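Local atomic coordinates of LYND (Lyngbya aestuarii, PDB entry 4V1T), a protein that probably catalyses the ATP-dependent cyclodehydration of cysteine residues in precursor peptides to thiazolines, as a heterocyclase of the YcaO family. Residues B[9-14]-B[95-100]; B[83-88]-B[105-110]; B[618-623]-B[667-672]. All coordinates share one frame; numbering follows the deposited sequence.

Contact 1 (B[9-14]-B[95-100]); sequences IQPHFH and FWSELG
The imidazole of H12, in the loop joining strands 6-9 and 14-18 of the winged helix-turn-helix family region, lies against the last turn of helix 90-98, and two residues of that turn meet it differently. E98 CA sits over one ring face, 3.7 Å from the ring centroid and 23° off the normal, a CH-pi contact. S97 comes at the edge, its OG 3.1 Å from H12 CD2. The small serine lets the loop come close: S97 CB touches Q10 CB at 3.7 Å, and S97 OG lies 3.3 Å from P11 CD. The E98 chain leaves with CG anti to the backbone N and runs extended past the ring, its carboxylate plane turned 76° from the imidazole. Between them, water 1 donates to E98 OE2 (2.9 Å) and accepts a weak bond from H12 ND1.

What sets these groups in place lies one shell out. A type I turn from Q10 to F13, closed by F13 N to Q10 O, presents H12 toward the helix; chi1 of 68° puts its CG in the crowded position between backbone N and carbonyl carbon. H12 CE1 in turn rests over a face of the F13 ring, 3.2 Å above its plane. S97 OG bonds back to A93 O within the helix, which G100 ends in a Schellman motif; its positive phi suits glycine.

The second subunit covers this region: its S188 and S296 bond to E98 OE1, and its R246 to P11 O. The E98 carboxylate is therefore held at both oxygens, OE1 by the second subunit and OE2 by water 1. Its charge, 4.3 Å from H12 ND1 at OE2, may favour the protonated imidazole, although direct attachment of loop to helix rests on van der Waals and CH-pi contact.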
ATOM      1  N   ILE B   9     -36.789  -9.214 -10.647  1.00 51.59           N
ATOM      2  CA  ILE B   9     -35.360  -9.065 -10.761  1.00 59.47           C
ATOM      3  C   ILE B   9     -34.936  -8.310  -9.509  1.00 58.29           C
ATOM      4  O   ILE B   9     -35.588  -7.359  -9.075  1.00 49.68           O
ATOM      5  CB  ILE B   9     -34.941  -8.299 -12.020  1.00 62.76           C
ATOM      6  CG1 ILE B   9     -35.425  -9.022 -13.281  1.00 80.32           C
ATOM      7  CG2 ILE B   9     -33.430  -8.152 -12.071  1.00 62.21           C
ATOM      8  CD1 ILE B   9     -34.903 -10.441 -13.453  1.00 74.04           C
ATOM      9  N   GLN B  10     -33.848  -8.755  -8.914  1.00 46.63           N
ATOM     10  CA  GLN B  10     -33.443  -8.230  -7.620  1.00 58.93           C
ATOM     11  C   GLN B  10     -33.354  -6.716  -7.627  1.00 43.53           C
ATOM     12  O   GLN B  10     -32.772  -6.139  -8.538  1.00 39.58           O
ATOM     13  CB  GLN B  10     -32.133  -8.871  -7.148  1.00 72.31           C
ATOM     14  CG  GLN B  10     -31.072  -9.162  -8.200  1.00 73.52           C
ATOM     15  CD  GLN B  10     -30.270 -10.394  -7.820  1.00 88.15           C
ATOM     16  OE1 GLN B  10     -30.810 -11.345  -7.246  1.00 86.05           O
ATOM     17  NE2 GLN B  10     -28.979 -10.377  -8.103  1.00 97.41           N
ATOM     18  N   PRO B  11     -33.952  -6.077  -6.607  1.00 40.56           N
ATOM     19  CA  PRO B  11     -34.341  -4.666  -6.665  1.00 42.09           C
ATOM     20  C   PRO B  11     -33.210  -3.654  -6.591  1.00 42.70           C
ATOM     21  O   PRO B  11     -33.480  -2.457  -6.670  1.00 50.53           O
ATOM     22  CB  PRO B  11     -35.272  -4.516  -5.462  1.00 54.88           C
ATOM     23  CG  PRO B  11     -34.813  -5.541  -4.504  1.00 53.23           C
ATOM     24  CD  PRO B  11     -34.364  -6.703  -5.336  1.00 44.19           C
ATOM     25  N   HIS B  12     -31.968  -4.109  -6.460  1.00 34.97           N
ATOM     26  CA  HIS B  12     -30.851  -3.173  -6.432  1.00 41.45           C
ATOM     27  C   HIS B  12     -30.458  -2.802  -7.861  1.00 42.02           C
ATOM     28  O   HIS B  12     -29.692  -1.873  -8.079  1.00 49.97           O
ATOM     29  CB  HIS B  12     -29.667  -3.745  -5.644  1.00 36.08           C
ATOM     30  CG  HIS B  12     -28.998  -4.918  -6.289  1.00 44.47           C
ATOM     31  ND1 HIS B  12     -27.998  -4.776  -7.221  1.00 46.49           N
ATOM     32  CD2 HIS B  12     -29.157  -6.252  -6.110  1.00 41.62           C
ATOM     33  CE1 HIS B  12     -27.577  -5.968  -7.600  1.00 46.70           C
ATOM     34  NE2 HIS B  12     -28.262  -6.880  -6.937  1.00 51.98           N
ATOM     35  N   PHE B  13     -31.013  -3.525  -8.832  1.00 35.30           N
ATOM     36  CA  PHE B  13     -30.788  -3.224 -10.237  1.00 37.75           C
ATOM     37  C   PHE B  13     -31.813  -2.238 -10.783  1.00 43.69           C
ATOM     38  O   PHE B  13     -33.007  -2.372 -10.544  1.00 46.46           O
ATOM     39  CB  PHE B  13     -30.835  -4.499 -11.076  1.00 41.32           C
ATOM     40  CG  PHE B  13     -29.616  -5.364 -10.942  1.00 43.75           C
ATOM     41  CD1 PHE B  13     -28.344  -4.817 -11.068  1.00 45.61           C
ATOM     42  CD2 PHE B  13     -29.736  -6.725 -10.689  1.00 48.30           C
ATOM     43  CE1 PHE B  13     -27.221  -5.611 -10.933  1.00 44.15           C
ATOM     44  CE2 PHE B  13     -28.617  -7.522 -10.557  1.00 52.83           C
ATOM     45  CZ  PHE B  13     -27.356  -6.965 -10.674  1.00 51.15           C
ATOM     46  N   HIS B  14     -31.329  -1.239 -11.503  1.00 49.43           N
ATOM     47  CA  HIS B  14     -32.181  -0.449 -12.378  1.00 41.82           C
ATOM     48  C   HIS B  14     -32.246  -1.171 -13.726  1.00 41.66           C
ATOM     49  O   HIS B  14     -31.216  -1.437 -14.349  1.00 37.09           O
ATOM     50  CB  HIS B  14     -31.638   0.968 -12.536  1.00 55.43           C
ATOM     51  CG  HIS B  14     -32.231   1.715 -13.685  1.00 62.15           C
ATOM     52  ND1 HIS B  14     -33.587   1.913 -13.824  1.00 70.18           N
ATOM     53  CD2 HIS B  14     -31.653   2.309 -14.754  1.00 72.88           C
ATOM     54  CE1 HIS B  14     -33.819   2.595 -14.931  1.00 75.88           C
ATOM     55  NE2 HIS B  14     -32.661   2.848 -15.516  1.00 72.67           N
ATOM     56  N   PHE B  95     -30.838  -3.223  -0.593  1.00 33.08           N
ATOM     57  CA  PHE B  95     -29.617  -3.298   0.189  1.00 34.49           C
ATOM     58  C   PHE B  95     -29.186  -4.741   0.375  1.00 29.24           C
ATOM     59  O   PHE B  95     -28.012  -5.079   0.232  1.00 36.32           O
ATOM     60  CB  PHE B  95     -29.798  -2.616   1.543  1.00 37.82           C
ATOM     61  CG  PHE B  95     -28.520  -2.490   2.320  1.00 37.88           C
ATOM     62  CD1 PHE B  95     -27.698  -1.382   2.159  1.00 32.05           C
ATOM     63  CD2 PHE B  95     -28.129  -3.484   3.184  1.00 31.28           C
ATOM     64  CE1 PHE B  95     -26.525  -1.279   2.865  1.00 34.95           C
ATOM     65  CE2 PHE B  95     -26.937  -3.384   3.890  1.00 39.34           C
ATOM     66  CZ  PHE B  95     -26.143  -2.279   3.731  1.00 41.57           C
ATOM     67  N   TRP B  96     -30.154  -5.603   0.666  1.00 32.76           N
ATOM     68  CA  TRP B  96     -29.873  -7.000   0.944  1.00 34.23           C
ATOM     69  C   TRP B  96     -29.643  -7.817  -0.313  1.00 35.22           C
ATOM     70  O   TRP B  96     -28.813  -8.724  -0.321  1.00 34.50           O
ATOM     71  CB  TRP B  96     -30.996  -7.590   1.801  1.00 37.50           C
ATOM     72  CG  TRP B  96     -31.056  -6.924   3.155  1.00 37.13           C
ATOM     73  CD1 TRP B  96     -32.098  -6.213   3.678  1.00 41.41           C
ATOM     74  CD2 TRP B  96     -30.006  -6.863   4.128  1.00 38.57           C
ATOM     75  NE1 TRP B  96     -31.766  -5.726   4.916  1.00 34.78           N
ATOM     76  CE2 TRP B  96     -30.486  -6.103   5.216  1.00 36.81           C
ATOM     77  CE3 TRP B  96     -28.708  -7.372   4.181  1.00 36.96           C
ATOM     78  CZ2 TRP B  96     -29.721  -5.855   6.354  1.00 40.63           C
ATOM     79  CZ3 TRP B  96     -27.943  -7.123   5.305  1.00 33.84           C
ATOM     80  CH2 TRP B  96     -28.451  -6.369   6.379  1.00 34.78           C
ATOM     81  N   SER B  97     -30.357  -7.493  -1.385  1.00 30.58           N
ATOM     82  CA  SER B  97     -30.171  -8.212  -2.644  1.00 35.68           C
ATOM     83  C   SER B  97     -28.807  -7.880  -3.220  1.00 44.14           C
ATOM     84  O   SER B  97     -28.205  -8.705  -3.887  1.00 47.55           O
ATOM     85  CB  SER B  97     -31.270  -7.881  -3.665  1.00 41.95           C
ATOM     86  OG  SER B  97     -31.374  -6.492  -3.919  1.00 45.06           O
ATOM     87  N   GLU B  98     -28.323  -6.671  -2.951  1.00 49.52           N
ATOM     88  CA  GLU B  98     -27.014  -6.252  -3.427  1.00 49.74           C
ATOM     89  C   GLU B  98     -25.900  -7.020  -2.715  1.00 44.46           C
ATOM     90  O   GLU B  98     -24.814  -7.206  -3.257  1.00 37.81           O
ATOM     91  CB  GLU B  98     -26.827  -4.752  -3.225  1.00 54.14           C
ATOM     92  CG  GLU B  98     -25.731  -4.163  -4.089  1.00 64.75           C
ATOM     93  CD  GLU B  98     -25.595  -2.678  -3.890  1.00 64.32           C
ATOM     94  OE1 GLU B  98     -25.028  -2.291  -2.853  1.00 83.22           O
ATOM     95  OE2 GLU B  98     -26.060  -1.905  -4.752  1.00 60.46           O
ATOM     96  N   LEU B  99     -26.183  -7.472  -1.501  1.00 36.77           N
ATOM     97  CA  LEU B  99     -25.250  -8.317  -0.762  1.00 33.98           C
ATOM     98  C   LEU B  99     -25.421  -9.789  -1.130  1.00 42.84           C
ATOM     99  O   LEU B  99     -24.782 -10.655  -0.554  1.00 44.40           O
ATOM    100  CB  LEU B  99     -25.448  -8.118   0.741  1.00 31.18           C
ATOM    101  CG  LEU B  99     -24.935  -6.779   1.276  1.00 38.49           C
ATOM    102  CD1 LEU B  99     -25.445  -6.541   2.690  1.00 39.42           C
ATOM    103  CD2 LEU B  99     -23.418  -6.738   1.233  1.00 49.96           C
ATOM    104  N   GLY B 100     -26.300 -10.056  -2.087  1.00 38.02           N
ATOM    105  CA  GLY B 100     -26.534 -11.407  -2.569  1.00 52.67           C
ATOM    106  C   GLY B 100     -27.511 -12.189  -1.708  1.00 53.30           C
ATOM    107  O   GLY B 100     -27.512 -13.410  -1.746  1.00 46.02           O
TER
HETATM  108  O   HOH W   1     -25.122  -3.011  -7.295  1.00 52.60           O

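Contact 2 (B[83-88]-B[105-110]); sequences EAAPEL and VAAEAL
Neither segment contributes an aromatic ring, so the flat group that matters is the carboxylate of E87. A107 CB lies above its plane, 4.2 Å from E87 CD, with OE1 pointing farther away. This follows from the bent chain: CG takes the crowded position between backbone N and carbonyl carbon, chi2 of -91° folds the acid over, and E87 CG touches A107 CB at 3.9 Å. At the polar end, E87 OE1 makes a long, weak ion pair with R111.

A107 carries the contact from the helix side. Its methyl group points toward the loop: L88 CD1 lies 3.9 Å from A107 CB, and A85 CB lies 4.4 Å from it. Alanine suits the place, since its single methyl lets the turn come close. The branches of L88 divide, CD1 to A107 and CD2 to within 4.4 Å of L110 CD1. A type I turn from A85 to L88, closed by L88 N to A85 O, brings A85, E87 and L88 round to the same helix, where P103 and P104 continue the apolar surface under A85.

The contact thus sets the connection between strand 81-83 and helix 90-98 on helix 103-109. Apolar carbon does the joining, with the aliphatic part of E87 as its outer edge; the glutamate's charge is left toward solvent, where its weak pairing would add little to the attachment.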
ATOM      1  N   GLU B  83     -37.575 -14.127  -5.227  1.00 59.02           N
ATOM      2  CA  GLU B  83     -38.875 -13.879  -4.632  1.00 65.79           C
ATOM      3  C   GLU B  83     -38.853 -12.500  -3.979  1.00 54.55           C
ATOM      4  O   GLU B  83     -37.853 -12.117  -3.362  1.00 54.28           O
ATOM      5  CB  GLU B  83     -39.173 -14.958  -3.592  1.00 76.34           C
ATOM      6  CG  GLU B  83     -40.633 -15.307  -3.415  1.00 83.27           C
ATOM      7  CD  GLU B  83     -40.861 -16.178  -2.192  1.00 91.86           C
ATOM      8  OE1 GLU B  83     -39.877 -16.770  -1.688  1.00 82.81           O
ATOM      9  OE2 GLU B  83     -42.018 -16.256  -1.727  1.00 95.49           O
ATOM     10  N   ALA B  84     -39.941 -11.749  -4.104  1.00 50.63           N
ATOM     11  CA  ALA B  84     -40.030 -10.458  -3.430  1.00 55.63           C
ATOM     12  C   ALA B  84     -40.539 -10.642  -2.006  1.00 57.67           C
ATOM     13  O   ALA B  84     -41.352 -11.531  -1.739  1.00 49.38           O
ATOM     14  CB  ALA B  84     -40.930  -9.517  -4.194  1.00 56.47           C
ATOM     15  N   ALA B  85     -40.048  -9.804  -1.096  1.00 46.92           N
ATOM     16  CA  ALA B  85     -40.478  -9.823   0.304  1.00 45.19           C
ATOM     17  C   ALA B  85     -41.410  -8.648   0.569  1.00 45.17           C
ATOM     18  O   ALA B  85     -40.944  -7.512   0.684  1.00 47.27           O
ATOM     19  CB  ALA B  85     -39.281  -9.758   1.231  1.00 46.66           C
ATOM     20  N   PRO B  86     -42.724  -8.911   0.665  1.00 46.28           N
ATOM     21  CA  PRO B  86     -43.702  -7.822   0.796  1.00 53.11           C
ATOM     22  C   PRO B  86     -43.452  -6.907   1.984  1.00 48.18           C
ATOM     23  O   PRO B  86     -43.776  -5.727   1.917  1.00 62.92           O
ATOM     24  CB  PRO B  86     -45.031  -8.562   0.978  1.00 61.28           C
ATOM     25  CG  PRO B  86     -44.817  -9.900   0.375  1.00 60.09           C
ATOM     26  CD  PRO B  86     -43.381 -10.233   0.621  1.00 46.68           C
ATOM     27  N   GLU B  87     -42.876  -7.449   3.051  1.00 49.44           N
ATOM     28  CA  GLU B  87     -42.716  -6.706   4.298  1.00 56.86           C
ATOM     29  C   GLU B  87     -41.520  -5.769   4.281  1.00 47.15           C
ATOM     30  O   GLU B  87     -41.294  -5.041   5.236  1.00 56.29           O
ATOM     31  CB  GLU B  87     -42.607  -7.659   5.493  1.00 67.01           C
ATOM     32  CG  GLU B  87     -41.560  -8.746   5.360  1.00 72.81           C
ATOM     33  CD  GLU B  87     -42.114 -10.013   4.737  1.00 67.99           C
ATOM     34  OE1 GLU B  87     -42.886 -10.725   5.408  1.00 77.24           O
ATOM     35  OE2 GLU B  87     -41.790 -10.286   3.568  1.00 59.88           O
ATOM     36  N   LEU B  88     -40.758  -5.781   3.193  1.00 51.62           N
ATOM     37  CA  LEU B  88     -39.592  -4.899   3.063  1.00 45.66           C
ATOM     38  C   LEU B  88     -39.832  -3.811   2.027  1.00 42.57           C
ATOM     39  O   LEU B  88     -40.417  -4.070   0.978  1.00 43.85           O
ATOM     40  CB  LEU B  88     -38.360  -5.705   2.654  1.00 37.80           C
ATOM     41  CG  LEU B  88     -37.834  -6.752   3.621  1.00 41.54           C
ATOM     42  CD1 LEU B  88     -36.680  -7.498   2.980  1.00 47.72           C
ATOM     43  CD2 LEU B  88     -37.414  -6.134   4.941  1.00 40.33           C
ATOM     44  N   VAL B 105     -35.432 -13.969   2.692  1.00 38.21           N
ATOM     45  CA  VAL B 105     -34.469 -14.502   3.658  1.00 38.38           C
ATOM     46  C   VAL B 105     -33.986 -13.418   4.614  1.00 42.22           C
ATOM     47  O   VAL B 105     -33.841 -13.652   5.813  1.00 37.34           O
ATOM     48  CB  VAL B 105     -33.251 -15.138   2.955  1.00 36.61           C
ATOM     49  CG1 VAL B 105     -32.175 -15.515   3.960  1.00 42.09           C
ATOM     50  CG2 VAL B 105     -33.684 -16.360   2.148  1.00 37.78           C
ATOM     51  N   ALA B 106     -33.732 -12.231   4.074  1.00 42.24           N
ATOM     52  CA  ALA B 106     -33.282 -11.098   4.883  1.00 45.31           C
ATOM     53  C   ALA B 106     -34.361 -10.684   5.865  1.00 43.59           C
ATOM     54  O   ALA B 106     -34.073 -10.369   7.017  1.00 32.88           O
ATOM     55  CB  ALA B 106     -32.901  -9.922   3.994  1.00 57.87           C
ATOM     56  N   ALA B 107     -35.605 -10.676   5.405  1.00 42.67           N
ATOM     57  CA  ALA B 107     -36.725 -10.269   6.243  1.00 47.46           C
ATOM     58  C   ALA B 107     -36.864 -11.181   7.463  1.00 48.49           C
ATOM     59  O   ALA B 107     -37.157 -10.723   8.567  1.00 44.35           O
ATOM     60  CB  ALA B 107     -38.010 -10.281   5.430  1.00 41.32           C
ATOM     61  N   GLU B 108     -36.639 -12.474   7.256  1.00 36.76           N
ATOM     62  CA  GLU B 108     -36.744 -13.442   8.345  1.00 40.50           C
ATOM     63  C   GLU B 108     -35.578 -13.274   9.336  1.00 48.10           C
ATOM     64  O   GLU B 108     -35.765 -13.324  10.552  1.00 41.75           O
ATOM     65  CB  GLU B 108     -36.772 -14.869   7.795  1.00 47.74           C
ATOM     66  CG  GLU B 108     -37.659 -15.825   8.587  1.00 69.93           C
ATOM     67  CD  GLU B 108     -39.139 -15.572   8.368  1.00 75.04           C
ATOM     68  OE1 GLU B 108     -39.529 -15.194   7.241  1.00 91.93           O
ATOM     69  OE2 GLU B 108     -39.909 -15.760   9.328  1.00 89.61           O
ATOM     70  N   ALA B 109     -34.382 -13.068   8.807  1.00 36.83           N
ATOM     71  CA  ALA B 109     -33.206 -12.903   9.644  1.00 42.72           C
ATOM     72  C   ALA B 109     -33.322 -11.682  10.551  1.00 45.37           C
ATOM     73  O   ALA B 109     -32.857 -11.694  11.687  1.00 48.06           O
ATOM     74  CB  ALA B 109     -31.968 -12.791   8.787  1.00 37.18           C
ATOM     75  N   LEU B 110     -33.943 -10.631  10.034  1.00 36.56           N
ATOM     76  CA  LEU B 110     -34.079  -9.380  10.764  1.00 38.71           C
ATOM     77  C   LEU B 110     -35.031  -9.484  11.958  1.00 45.70           C
ATOM     78  O   LEU B 110     -35.066  -8.582  12.796  1.00 43.38           O
ATOM     79  CB  LEU B 110     -34.551  -8.269   9.816  1.00 35.21           C
ATOM     80  CG  LEU B 110     -33.542  -7.751   8.788  1.00 50.16           C
ATOM     81  CD1 LEU B 110     -34.209  -6.762   7.850  1.00 56.26           C
ATOM     82  CD2 LEU B 110     -32.355  -7.096   9.459  1.00 45.22           C
TER

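Contact 3 (B[618-623]-B[667-672]); sequences ERLILG and EKLADH
E618 and K668 cross at about a right angle, an arrangement that brings OE2 against the base of the lysine chain, CB and CG, and not its tip. E618 CG stands anti to the carbonyl carbon (chi1 -69°) and the chain runs on extended, so that OE2 rests 3.4 Å from K668 CG while K668 NZ stays 4.8 Å from OE2. The better-held oxygen is OE1, which accepts from L669 N at 2.8 Å; the bond is bent, and the donor sits 33° above the carboxylate plane. Water 2 donates to OE2 and accepts from A670 N, so the glutamate serves two amides at the start of the 3-10 segment 669-671, where a negative charge would probably be favoured. An alanine here would remove the carboxylate, and would probably leave L669 N short of this acceptor and loosen the water between OE2 and A670 N.

L620 crosses L669 obliquely, methyl to methyl, with CD2 3.6 Å from L669 CD1. Its other branch, CD1, lies 3.6 Å from K668 O. E618 N and L620 N each bond to a water lying beside E667 O. Within 667-672, H672 NE2 donates to E667 OE1 at 2.9 Å and K668 N to D671 OD2, fastening the turn on itself; H672 ND1 is bonded to Y674.

The 618-620 loop leads into edge strand 621-626 of a three-stranded antiparallel sheet, whose strand 605-612 bonds to it. L669 reaches W593 of strand 590-596, and W663 of helix 661-666 bonds to L620 O, joining the helix that precedes 667-672 to this sheet.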
ATOM      1  N   GLU B 618      31.695  16.258  13.282  1.00 53.16           N
ATOM      2  CA  GLU B 618      32.036  15.214  12.317  1.00 59.19           C
ATOM      3  C   GLU B 618      30.959  14.136  12.179  1.00 55.22           C
ATOM      4  O   GLU B 618      30.896  13.457  11.162  1.00 52.75           O
ATOM      5  CB  GLU B 618      33.362  14.564  12.692  1.00 50.18           C
ATOM      6  CG  GLU B 618      34.552  15.494  12.505  1.00 53.21           C
ATOM      7  CD  GLU B 618      35.883  14.779  12.635  1.00 64.92           C
ATOM      8  OE1 GLU B 618      35.893  13.529  12.691  1.00 67.30           O
ATOM      9  OE2 GLU B 618      36.922  15.472  12.680  1.00 60.32           O
ATOM     10  N   ARG B 619      30.133  13.990  13.210  1.00 54.00           N
ATOM     11  CA  ARG B 619      29.031  13.030  13.221  1.00 54.07           C
ATOM     12  C   ARG B 619      29.527  11.646  12.840  1.00 57.15           C
ATOM     13  O   ARG B 619      29.069  11.052  11.857  1.00 51.07           O
ATOM     14  CB  ARG B 619      27.918  13.454  12.251  1.00 59.68           C
ATOM     15  CG  ARG B 619      27.490  14.907  12.364  1.00 68.26           C
ATOM     16  CD  ARG B 619      26.227  15.114  13.178  1.00 58.49           C
ATOM     17  NE  ARG B 619      25.429  16.177  12.566  1.00 82.01           N
ATOM     18  CZ  ARG B 619      24.440  16.823  13.167  1.00 85.96           C
ATOM     19  NH1 ARG B 619      24.121  16.532  14.415  1.00 80.67           N
ATOM     20  NH2 ARG B 619      23.778  17.771  12.520  1.00 88.23           N
ATOM     21  N   LEU B 620      30.487  11.149  13.600  1.00 48.86           N
ATOM     22  CA  LEU B 620      31.043   9.839  13.343  1.00 47.21           C
ATOM     23  C   LEU B 620      29.939   8.807  13.474  1.00 49.74           C
ATOM     24  O   LEU B 620      29.296   8.655  14.513  1.00 47.16           O
ATOM     25  CB  LEU B 620      32.194   9.510  14.303  1.00 50.45           C
ATOM     26  CG  LEU B 620      33.441  10.377  14.126  1.00 62.15           C
ATOM     27  CD1 LEU B 620      34.460  10.060  15.209  1.00 62.57           C
ATOM     28  CD2 LEU B 620      34.041  10.182  12.739  1.00 64.02           C
ATOM     29  N   ILE B 621      29.713   8.105  12.386  1.00 44.63           N
ATOM     30  CA  ILE B 621      28.710   7.085  12.367  1.00 51.91           C
ATOM     31  C   ILE B 621      29.332   5.831  11.795  1.00 42.11           C
ATOM     32  O   ILE B 621      30.253   5.877  10.987  1.00 44.02           O
ATOM     33  CB  ILE B 621      27.473   7.575  11.589  1.00 58.74           C
ATOM     34  CG1 ILE B 621      26.824   8.704  12.406  1.00 53.74           C
ATOM     35  CG2 ILE B 621      26.478   6.439  11.372  1.00 65.31           C
ATOM     36  CD1 ILE B 621      25.743   9.438  11.720  1.00 57.68           C
ATOM     37  N   LEU B 622      28.835   4.701  12.238  1.00 42.81           N
ATOM     38  CA  LEU B 622      29.328   3.442  11.752  1.00 52.03           C
ATOM     39  C   LEU B 622      28.244   2.370  11.812  1.00 45.48           C
ATOM     40  O   LEU B 622      27.221   2.528  12.486  1.00 41.33           O
ATOM     41  CB  LEU B 622      30.574   3.041  12.537  1.00 65.53           C
ATOM     42  CG  LEU B 622      30.488   3.263  14.038  1.00 57.73           C
ATOM     43  CD1 LEU B 622      29.708   2.130  14.649  1.00 69.48           C
ATOM     44  CD2 LEU B 622      31.869   3.360  14.656  1.00 55.70           C
ATOM     45  N   GLY B 623      28.467   1.289  11.080  1.00 43.53           N
ATOM     46  CA  GLY B 623      27.490   0.224  10.959  1.00 50.95           C
ATOM     47  C   GLY B 623      28.208  -1.075  10.690  1.00 48.04           C
ATOM     48  O   GLY B 623      29.300  -1.078  10.122  1.00 49.52           O
ATOM     49  N   GLU B 667      32.879  13.895  19.313  1.00 46.83           N
ATOM     50  CA  GLU B 667      34.015  13.065  18.940  1.00 51.65           C
ATOM     51  C   GLU B 667      34.501  13.302  17.521  1.00 50.32           C
ATOM     52  O   GLU B 667      33.718  13.519  16.597  1.00 44.69           O
ATOM     53  CB  GLU B 667      33.669  11.593  19.113  1.00 50.61           C
ATOM     54  CG  GLU B 667      33.370  11.202  20.540  1.00 55.28           C
ATOM     55  CD  GLU B 667      34.425  11.693  21.504  1.00 64.24           C
ATOM     56  OE1 GLU B 667      35.617  11.394  21.281  1.00 61.28           O
ATOM     57  OE2 GLU B 667      34.059  12.390  22.472  1.00 60.81           O
ATOM     58  N   LYS B 668      35.815  13.225  17.365  1.00 48.66           N
ATOM     59  CA  LYS B 668      36.476  13.463  16.094  1.00 52.29           C
ATOM     60  C   LYS B 668      37.282  12.249  15.662  1.00 53.47           C
ATOM     61  O   LYS B 668      37.563  11.343  16.447  1.00 52.23           O
ATOM     62  CB  LYS B 668      37.398  14.681  16.196  1.00 57.91           C
ATOM     63  CG  LYS B 668      36.696  16.017  16.035  1.00 65.61           C
ATOM     64  CD  LYS B 668      37.043  16.979  17.164  1.00 74.81           C
ATOM     65  CE  LYS B 668      36.767  18.424  16.785  1.00 73.02           C
ATOM     66  NZ  LYS B 668      35.502  18.584  16.001  1.00 87.38           N
ATOM     67  N   LEU B 669      37.672  12.250  14.398  1.00 53.00           N
ATOM     68  CA  LEU B 669      38.450  11.154  13.837  1.00 57.15           C
ATOM     69  C   LEU B 669      39.827  11.119  14.512  1.00 57.83           C
ATOM     70  O   LEU B 669      40.398  10.054  14.738  1.00 54.31           O
ATOM     71  CB  LEU B 669      38.580  11.337  12.323  1.00 58.94           C
ATOM     72  CG  LEU B 669      38.497  10.142  11.380  1.00 50.47           C
ATOM     73  CD1 LEU B 669      37.382   9.178  11.707  1.00 44.98           C
ATOM     74  CD2 LEU B 669      38.312  10.663   9.971  1.00 54.42           C
ATOM     75  N   ALA B 670      40.339  12.294  14.852  1.00 58.62           N
ATOM     76  CA  ALA B 670      41.624  12.408  15.532  1.00 53.99           C
ATOM     77  C   ALA B 670      41.597  11.821  16.936  1.00 45.69           C
ATOM     78  O   ALA B 670      42.646  11.551  17.516  1.00 55.46           O
ATOM     79  CB  ALA B 670      42.051  13.861  15.590  1.00 49.76           C
ATOM     80  N   ASP B 671      40.405  11.640  17.490  1.00 59.49           N
ATOM     81  CA  ASP B 671      40.256  11.059  18.824  1.00 49.48           C
ATOM     82  C   ASP B 671      40.228   9.533  18.790  1.00 50.49           C
ATOM     83  O   ASP B 671      40.381   8.893  19.825  1.00 51.96           O
ATOM     84  CB  ASP B 671      38.965  11.557  19.484  1.00 53.85           C
ATOM     85  CG  ASP B 671      39.043  13.006  19.915  1.00 65.21           C
ATOM     86  OD1 ASP B 671      39.836  13.325  20.823  1.00 73.97           O
ATOM     87  OD2 ASP B 671      38.277  13.823  19.372  1.00 74.39           O
ATOM     88  N   HIS B 672      39.992   8.960  17.606  1.00 52.96           N
ATOM     89  CA  HIS B 672      39.862   7.509  17.445  1.00 49.19           C
ATOM     90  C   HIS B 672      40.496   7.049  16.130  1.00 49.58           C
ATOM     91  O   HIS B 672      39.794   6.762  15.169  1.00 51.53           O
ATOM     92  CB  HIS B 672      38.387   7.107  17.480  1.00 56.42           C
ATOM     93  CG  HIS B 672      37.627   7.708  18.619  1.00 46.55           C
ATOM     94  ND1 HIS B 672      37.565   7.123  19.867  1.00 48.95           N
ATOM     95  CD2 HIS B 672      36.909   8.852  18.704  1.00 52.04           C
ATOM     96  CE1 HIS B 672      36.836   7.878  20.670  1.00 38.65           C
ATOM     97  NE2 HIS B 672      36.428   8.937  19.991  1.00 40.51           N
TER
HETATM   98  O   HOH W   2      39.588  14.481  13.066  1.00 56.47           O
HETATM   99  O   HOH W   3      32.391  15.720  15.806  1.00 59.83           O
HETATM  100  O   HOH W   4      31.279  12.139  15.871  1.00 44.02           O

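Contacts 1 and 2 are neighbours, their centres 12 Å apart, and they interlock along the chain: helices 90-98 and 103-109 follow one another, and W96 CG packs on A106 CB at 3.6 Å. One brings the loop 9-14, the other the turn 83-88, onto these helices, and both are largely buried. Contact 1 is the more polar of the two, with a histidine, a water and the second subunit involved, whereas contact 2 rests on small apolar groups and meets no other chain. Contact 3, about 69 Å from contact 1 between centres, lies on the opposite side of the chain's centre in the YcaO family region. It is only partly buried, and combines a leucine pair with a direct hydrogen bond and bridging waters.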